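Side-chain contacts in acid phosphatase (Mycobacterium tuberculosis, PDB 2A6P), which removes phosphate from a broad range of phosphorylated substrates, including sugar phosphates, and can serve as a fructose-1,6-bisphosphatase in gluconeogenesis: residues Pro109-Val113 against Trp114-Cys118; Leu168-Gly171 against Ser172-Ala175; Ala175-Thr178 against Ala179-Gly182. All blocks are in the same frame, centred on the assembly; numbering follows the deposited sequence.

All three contacts are local and follow one another along the chain. Contact 1 comes first, where the loop after helix 101-105 winds into the short helix 113-116 and leaves it at Gly117. After helix 153-163, contact 2 is a 3-10 turn, 168-173, that runs out into loop at Phe174 and Ala175; Ala175 also opens contact 3, which turns the chain into strand 180-187. None encloses another. Contacts 1 and 2 touch through the Trp114 ring, whose CE2 lies 3.4 Å from Gly171 C. Contacts 1 and 3 do not meet. Together they lead from the loop region before helix 124-141, through the segment after helix 153-163, to the central sheet.

Contact 1. Residues Pro109-Val113 against Trp114-Cys118; sequences PDWLV and WTHGC
Leu112 O accepts from two backbone donors, His116 N at 3.0 Å and Thr115 N at 3.2 Å. Trp111 NE1 points almost straight at Gly117 O (3.0 Å, 172° at the hydrogen), and this acceptor lies in the indole plane, at the ring edge. The bond fixes the rotation of the indole and ties the loop to the first residue past the helix. His116 folds back across the chain, CG anti to its carbonyl carbon (chi1 -55°): Trp111 CA sits over one face of the imidazole, a CH-pi contact 3.6 Å from its centroid, while the indole turns an edge toward the same ring in an offset edge-to-face pair, planes 75° apart. A water bridges Asp110 O, Thr115 OG1 and His116 NE2. Val113 CG1 makes a CH-pi contact over one face of the Trp114 pyrrole ring, 3.6 Å from its centroid. Outside the contact, Tyr96 meets Trp111 edge-to-face and His154 meets the Trp114 ring. This is a short, weakly bonded helical turn, left through a glycine of positive phi, within the histidine phosphatase fold, the Trp114 side chain about 7 Å from that of Glu90, by similarity probably the proton donor/acceptor.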
loop_
_atom_site.group_PDB
_atom_site.type_symbol
_atom_site.label_atom_id
_atom_site.label_comp_id
_atom_site.label_asym_id
_atom_site.label_seq_id
_atom_site.Cartn_x
_atom_site.Cartn_y
_atom_site.Cartn_z
ATOM N N PRO A 109 -2.661 21.152 18.547
ATOM C CA PRO A 109 -3.913 20.531 18.094
ATOM C C PRO A 109 -3.975 19.971 16.675
ATOM O O PRO A 109 -4.700 19.012 16.426
ATOM C CB PRO A 109 -4.942 21.632 18.326
ATOM C CG PRO A 109 -4.429 22.269 19.585
ATOM C CD PRO A 109 -2.948 22.400 19.283
ATOM N N ASP A 110 -3.225 20.558 15.751
ATOM C CA ASP A 110 -3.239 20.087 14.367
ATOM C C ASP A 110 -1.956 19.351 13.964
ATOM O O ASP A 110 -1.730 19.090 12.774
ATOM C CB ASP A 110 -3.457 21.271 13.429
ATOM C CG ASP A 110 -2.393 22.339 13.589
ATOM O OD1 ASP A 110 -2.055 22.679 14.748
ATOM O OD2 ASP A 110 -1.900 22.852 12.561
ATOM N N TRP A 111 -1.131 19.008 14.953
ATOM C CA TRP A 111 0.141 18.328 14.697
ATOM C C TRP A 111 0.122 16.973 13.981
ATOM O O TRP A 111 -0.693 16.094 14.275
ATOM C CB TRP A 111 0.907 18.140 16.005
ATOM C CG TRP A 111 2.282 17.545 15.814
ATOM C CD1 TRP A 111 3.445 18.220 15.539
ATOM C CD2 TRP A 111 2.630 16.157 15.874
ATOM N NE1 TRP A 111 4.496 17.332 15.427
ATOM C CE2 TRP A 111 4.021 16.062 15.626
ATOM C CE3 TRP A 111 1.902 14.982 16.109
ATOM C CZ2 TRP A 111 4.697 14.834 15.610
ATOM C CZ3 TRP A 111 2.574 13.764 16.093
ATOM C CH2 TRP A 111 3.960 13.699 15.845
ATOM N N LEU A 112 1.047 16.835 13.035
ATOM C CA LEU A 112 1.289 15.605 12.281
ATOM C C LEU A 112 2.785 15.730 12.073
ATOM O O LEU A 112 3.265 16.797 11.693
ATOM C CB LEU A 112 0.609 15.592 10.914
ATOM C CG LEU A 112 -0.855 15.173 10.770
ATOM C CD1 LEU A 112 -1.224 15.250 9.291
ATOM C CD2 LEU A 112 -1.091 13.754 11.315
ATOM N N VAL A 113 3.532 14.669 12.337
ATOM C CA VAL A 113 4.969 14.759 12.169
ATOM C C VAL A 113 5.295 15.156 10.733
ATOM O O VAL A 113 6.252 15.887 10.480
ATOM C CB VAL A 113 5.655 13.415 12.531
ATOM C CG1 VAL A 113 5.175 12.302 11.604
ATOM C CG2 VAL A 113 7.172 13.575 12.467
ATOM N N TRP A 114 4.458 14.695 9.807
ATOM C CA TRP A 114 4.627 14.934 8.371
ATOM C C TRP A 114 4.605 16.380 7.899
ATOM O O TRP A 114 5.226 16.718 6.884
ATOM C CB TRP A 114 3.562 14.153 7.597
ATOM C CG TRP A 114 3.557 12.745 8.000
ATOM C CD1 TRP A 114 2.680 12.132 8.850
ATOM C CD2 TRP A 114 4.554 11.776 7.671
ATOM N NE1 TRP A 114 3.080 10.833 9.076
ATOM C CE2 TRP A 114 4.228 10.590 8.365
ATOM C CE3 TRP A 114 5.696 11.796 6.856
ATOM C CZ2 TRP A 114 5.010 9.431 8.274
ATOM C CZ3 TRP A 114 6.472 10.643 6.763
ATOM C CH2 TRP A 114 6.125 9.476 7.471
ATOM N N THR A 115 3.882 17.228 8.624
ATOM C CA THR A 115 3.772 18.632 8.260
ATOM C C THR A 115 4.487 19.571 9.249
ATOM O O THR A 115 4.975 20.640 8.860
ATOM C CB THR A 115 2.291 19.027 8.164
ATOM O OG1 THR A 115 1.633 18.688 9.392
ATOM C CG2 THR A 115 1.616 18.282 7.019
ATOM N N HIS A 116 4.566 19.171 10.518
ATOM C CA HIS A 116 5.199 20.018 11.529
ATOM C C HIS A 116 6.643 19.686 11.890
ATOM O O HIS A 116 7.476 20.582 12.054
ATOM C CB HIS A 116 4.384 20.000 12.822
ATOM C CG HIS A 116 2.951 20.392 12.649
ATOM N ND1 HIS A 116 2.246 21.062 13.625
ATOM C CD2 HIS A 116 2.086 20.196 11.628
ATOM C CE1 HIS A 116 1.009 21.266 13.210
ATOM N NE2 HIS A 116 0.886 20.750 12.001
ATOM N N GLY A 117 6.947 18.402 12.025
ATOM C CA GLY A 117 8.292 18.037 12.418
ATOM C C GLY A 117 8.329 18.032 13.942
ATOM O O GLY A 117 7.277 18.114 14.593
ATOM N N CYS A 118 9.525 17.960 14.522
ATOM C CA CYS A 118 9.648 17.916 15.974
ATOM C C CYS A 118 10.595 18.975 16.530
ATOM O O CYS A 118 11.706 19.152 16.033
ATOM C CB CYS A 118 10.131 16.530 16.407
ATOM S SG CYS A 118 9.150 15.161 15.742
HETATM O O HOH W 1 -1.092 18.979 10.190
#

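Contact 2. Residues Leu168-Gly171 against Ser172-Ala175; sequences LAEG and SRFA
Glu170 and Gly171 on one side and Ser172 on the other form the centre of this 3-10 turn. Glu170 O accepts from Arg173 N at 2.9 Å; this i to i+3 bond continues the one from Gly171 N to Leu168 O. The same oxygen has Phe174 CE1 3.4 Å away. The Glu170 side chain, bent at chi2 (-54°), brings OE1 back to the aliphatic part of Arg173, 3.5 Å from CG. The carboxylate and guanidinium planes are only 18° apart, but OE1 lies 4.0 Å from NE, so the salt bridge is a long one. Gly171 brings its CA to the edge of the Phe174 ring, near the ring plane, and its carbonyl oxygen takes a hydrogen bond from Arg157 NH1 of helix 153-163. Ser172 turns OG back between its own N and carbonyl carbon (chi1 63°), where it makes a weak hydrogen bond to Ala169 O at 3.4 Å. The stronger polar partner of Arg173 is in the other chain: NH1 bonds to Arg191 O of the second subunit, and Phe174 packs on Phe174 of that subunit. Backbone bonds thus appear to set the turn, and the carboxylate, at its long distance from NE, would probably add only a modest pull on an arginine whose NH1 is hydrogen-bonded across the dimer interface.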
loop_
_atom_site.group_PDB
_atom_site.type_symbol
_atom_site.label_atom_id
_atom_site.label_comp_id
_atom_site.label_asym_id
_atom_site.label_seq_id
_atom_site.Cartn_x
_atom_site.Cartn_y
_atom_site.Cartn_z
ATOM N N LEU A 168 6.928 14.809 1.183
ATOM C CA LEU A 168 6.979 14.032 2.415
ATOM C C LEU A 168 5.709 14.178 3.234
ATOM O O LEU A 168 5.378 13.316 4.050
ATOM C CB LEU A 168 8.190 14.450 3.250
ATOM C CG LEU A 168 9.037 13.324 3.847
ATOM C CD1 LEU A 168 9.592 13.791 5.188
ATOM C CD2 LEU A 168 8.205 12.080 4.026
ATOM N N ALA A 169 5.003 15.280 3.025
ATOM C CA ALA A 169 3.755 15.521 3.744
ATOM C C ALA A 169 2.786 14.357 3.592
ATOM O O ALA A 169 1.946 14.136 4.457
ATOM C CB ALA A 169 3.097 16.799 3.232
ATOM N N GLU A 170 2.912 13.621 2.486
ATOM C CA GLU A 170 2.029 12.493 2.185
ATOM C C GLU A 170 2.323 11.216 2.988
ATOM O O GLU A 170 1.608 10.219 2.845
ATOM C CB GLU A 170 2.075 12.160 0.680
ATOM C CG GLU A 170 1.719 13.293 -0.280
ATOM C CD GLU A 170 0.365 13.930 0.003
ATOM O OE1 GLU A 170 -0.501 13.288 0.629
ATOM O OE2 GLU A 170 0.153 15.080 -0.425
ATOM N N GLY A 171 3.368 11.236 3.819
ATOM C CA GLY A 171 3.681 10.062 4.617
ATOM C C GLY A 171 2.529 9.669 5.541
ATOM O O GLY A 171 2.462 8.541 6.041
ATOM N N SER A 172 1.617 10.610 5.765
ATOM C CA SER A 172 0.454 10.405 6.624
ATOM C C SER A 172 -0.568 9.473 5.978
ATOM O O SER A 172 -1.418 8.909 6.656
ATOM C CB SER A 172 -0.219 11.754 6.910
ATOM O OG SER A 172 -0.707 12.355 5.706
ATOM N N ARG A 173 -0.467 9.317 4.659
ATOM C CA ARG A 173 -1.392 8.489 3.884
ATOM C C ARG A 173 -1.045 7.002 3.791
ATOM O O ARG A 173 -1.770 6.244 3.141
ATOM C CB ARG A 173 -1.509 9.058 2.472
ATOM C CG ARG A 173 -1.817 10.546 2.436
ATOM C CD ARG A 173 -3.160 10.842 3.102
ATOM N NE ARG A 173 -3.540 12.251 2.978
ATOM C CZ ARG A 173 -4.776 12.705 3.154
ATOM N NH1 ARG A 173 -5.751 11.856 3.463
ATOM N NH2 ARG A 173 -5.043 13.999 3.011
ATOM N N PHE A 174 0.042 6.581 4.434
ATOM C CA PHE A 174 0.455 5.186 4.381
ATOM C C PHE A 174 0.711 4.593 5.758
ATOM O O PHE A 174 1.505 5.133 6.525
ATOM C CB PHE A 174 1.734 5.041 3.550
ATOM C CG PHE A 174 1.676 5.728 2.215
ATOM C CD1 PHE A 174 2.357 6.931 2.002
ATOM C CD2 PHE A 174 0.927 5.189 1.178
ATOM C CE1 PHE A 174 2.296 7.592 0.773
ATOM C CE2 PHE A 174 0.852 5.839 -0.064
ATOM C CZ PHE A 174 1.541 7.049 -0.267
ATOM N N ALA A 175 0.055 3.478 6.064
ATOM C CA ALA A 175 0.251 2.821 7.356
ATOM C C ALA A 175 1.533 1.991 7.302
ATOM O O ALA A 175 2.046 1.690 6.218
ATOM C CB ALA A 175 -0.930 1.925 7.681
#

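Contact 3. Residues Ala175-Thr178 against Ala179-Gly182; sequences AMPT and ASIG
Ala179 follows Thr178 at the corner of a type II beta turn running from Pro177 to Ser180, and takes the left-handed backbone conformation (phi 65°) that such a turn needs at its third position. Its methyl is pressed close to the peptide before it, with CB 2.9 Å from Thr178 O. Ser180 closes the turn and carries most of the contact. Its N donates a weak, bent hydrogen bond to Pro177 O at 3.1 Å. Ser180 OG also donates to Pro177 O, at 2.5 Å, a length short enough to be doubtful in detail; that carbonyl oxygen is thus met by both the N (weakly) and the OG of Ser180. The hydroxyl gets there because OG lies between the backbone N and the carbonyl carbon (chi1 69°), which folds it back over the turn. The Pro177 ring lies alongside, its CD 3.3 Å from Ser180 OG and its CG 3.5 Å from Ser180 CB. A water donates to both Ser180 OG and Ala175 O, joining the serine to the chain before the turn. Met176, bent at chi2 (80°), sends its methyl CE to within 3.3 Å of Ser180 O. Beyond it, Ile181 points its CB away from the turn, and its side chain packs on Leu51 and Leu52 of helix 39-53, while Gly182 passes Met176 CE at 4.0 Å from its N. Strand 180-187 pairs antiparallel with strands 13-17 and 190-199, with Met176 resting on helix 153-163 and the Thr178 side chain about 5 Å from that of His18, the inferred phosphohistidine, just past the end of strand 13-17.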
loop_
_atom_site.group_PDB
_atom_site.type_symbol
_atom_site.label_atom_id
_atom_site.label_comp_id
_atom_site.label_asym_id
_atom_site.label_seq_id
_atom_site.Cartn_x
_atom_site.Cartn_y
_atom_site.Cartn_z
ATOM N N ALA A 175 0.055 3.478 6.064
ATOM C CA ALA A 175 0.251 2.821 7.356
ATOM C C ALA A 175 1.533 1.991 7.302
ATOM O O ALA A 175 2.046 1.690 6.218
ATOM C CB ALA A 175 -0.930 1.925 7.681
ATOM N N MET A 176 2.040 1.622 8.474
ATOM C CA MET A 176 3.252 0.822 8.593
ATOM C C MET A 176 3.258 0.285 10.012
ATOM O O MET A 176 3.954 0.820 10.875
ATOM C CB MET A 176 4.501 1.687 8.380
ATOM C CG MET A 176 5.811 0.911 8.136
ATOM S SD MET A 176 6.047 0.291 6.410
ATOM C CE MET A 176 7.125 -1.110 6.706
ATOM N N PRO A 177 2.459 -0.767 10.283
ATOM C CA PRO A 177 2.412 -1.342 11.638
ATOM C C PRO A 177 3.673 -2.121 11.996
ATOM O O PRO A 177 4.508 -2.399 11.128
ATOM C CB PRO A 177 1.143 -2.212 11.615
ATOM C CG PRO A 177 1.016 -2.607 10.162
ATOM C CD PRO A 177 1.416 -1.344 9.411
ATOM N N THR A 178 3.815 -2.458 13.277
ATOM C CA THR A 178 4.991 -3.184 13.753
ATOM C C THR A 178 5.127 -4.536 13.079
ATOM O O THR A 178 4.164 -5.286 12.959
ATOM C CB THR A 178 4.939 -3.413 15.272
ATOM O OG1 THR A 178 3.782 -4.187 15.595
ATOM C CG2 THR A 178 4.885 -2.088 16.012
ATOM N N ALA A 179 6.343 -4.844 12.650
ATOM C CA ALA A 179 6.641 -6.105 11.979
ATOM C C ALA A 179 5.929 -6.241 10.642
ATOM O O ALA A 179 5.684 -7.355 10.184
ATOM C CB ALA A 179 6.281 -7.288 12.883
ATOM N N SER A 180 5.597 -5.115 10.015
ATOM C CA SER A 180 4.934 -5.148 8.712
ATOM C C SER A 180 5.939 -4.884 7.580
ATOM O O SER A 180 6.991 -4.263 7.784
ATOM C CB SER A 180 3.810 -4.114 8.662
ATOM O OG SER A 180 4.319 -2.794 8.659
ATOM N N ILE A 181 5.595 -5.356 6.388
ATOM C CA ILE A 181 6.435 -5.219 5.205
ATOM C C ILE A 181 5.770 -4.401 4.087
ATOM O O ILE A 181 4.584 -4.567 3.797
ATOM C CB ILE A 181 6.801 -6.628 4.636
ATOM C CG1 ILE A 181 7.579 -7.438 5.689
ATOM C CG2 ILE A 181 7.597 -6.497 3.334
ATOM C CD1 ILE A 181 7.786 -8.895 5.296
ATOM N N GLY A 182 6.550 -3.502 3.490
ATOM C CA GLY A 182 6.081 -2.698 2.372
ATOM C C GLY A 182 7.044 -3.033 1.242
ATOM O O GLY A 182 8.222 -3.276 1.525
HETATM O O HOH W 2 3.288 -1.313 5.917
#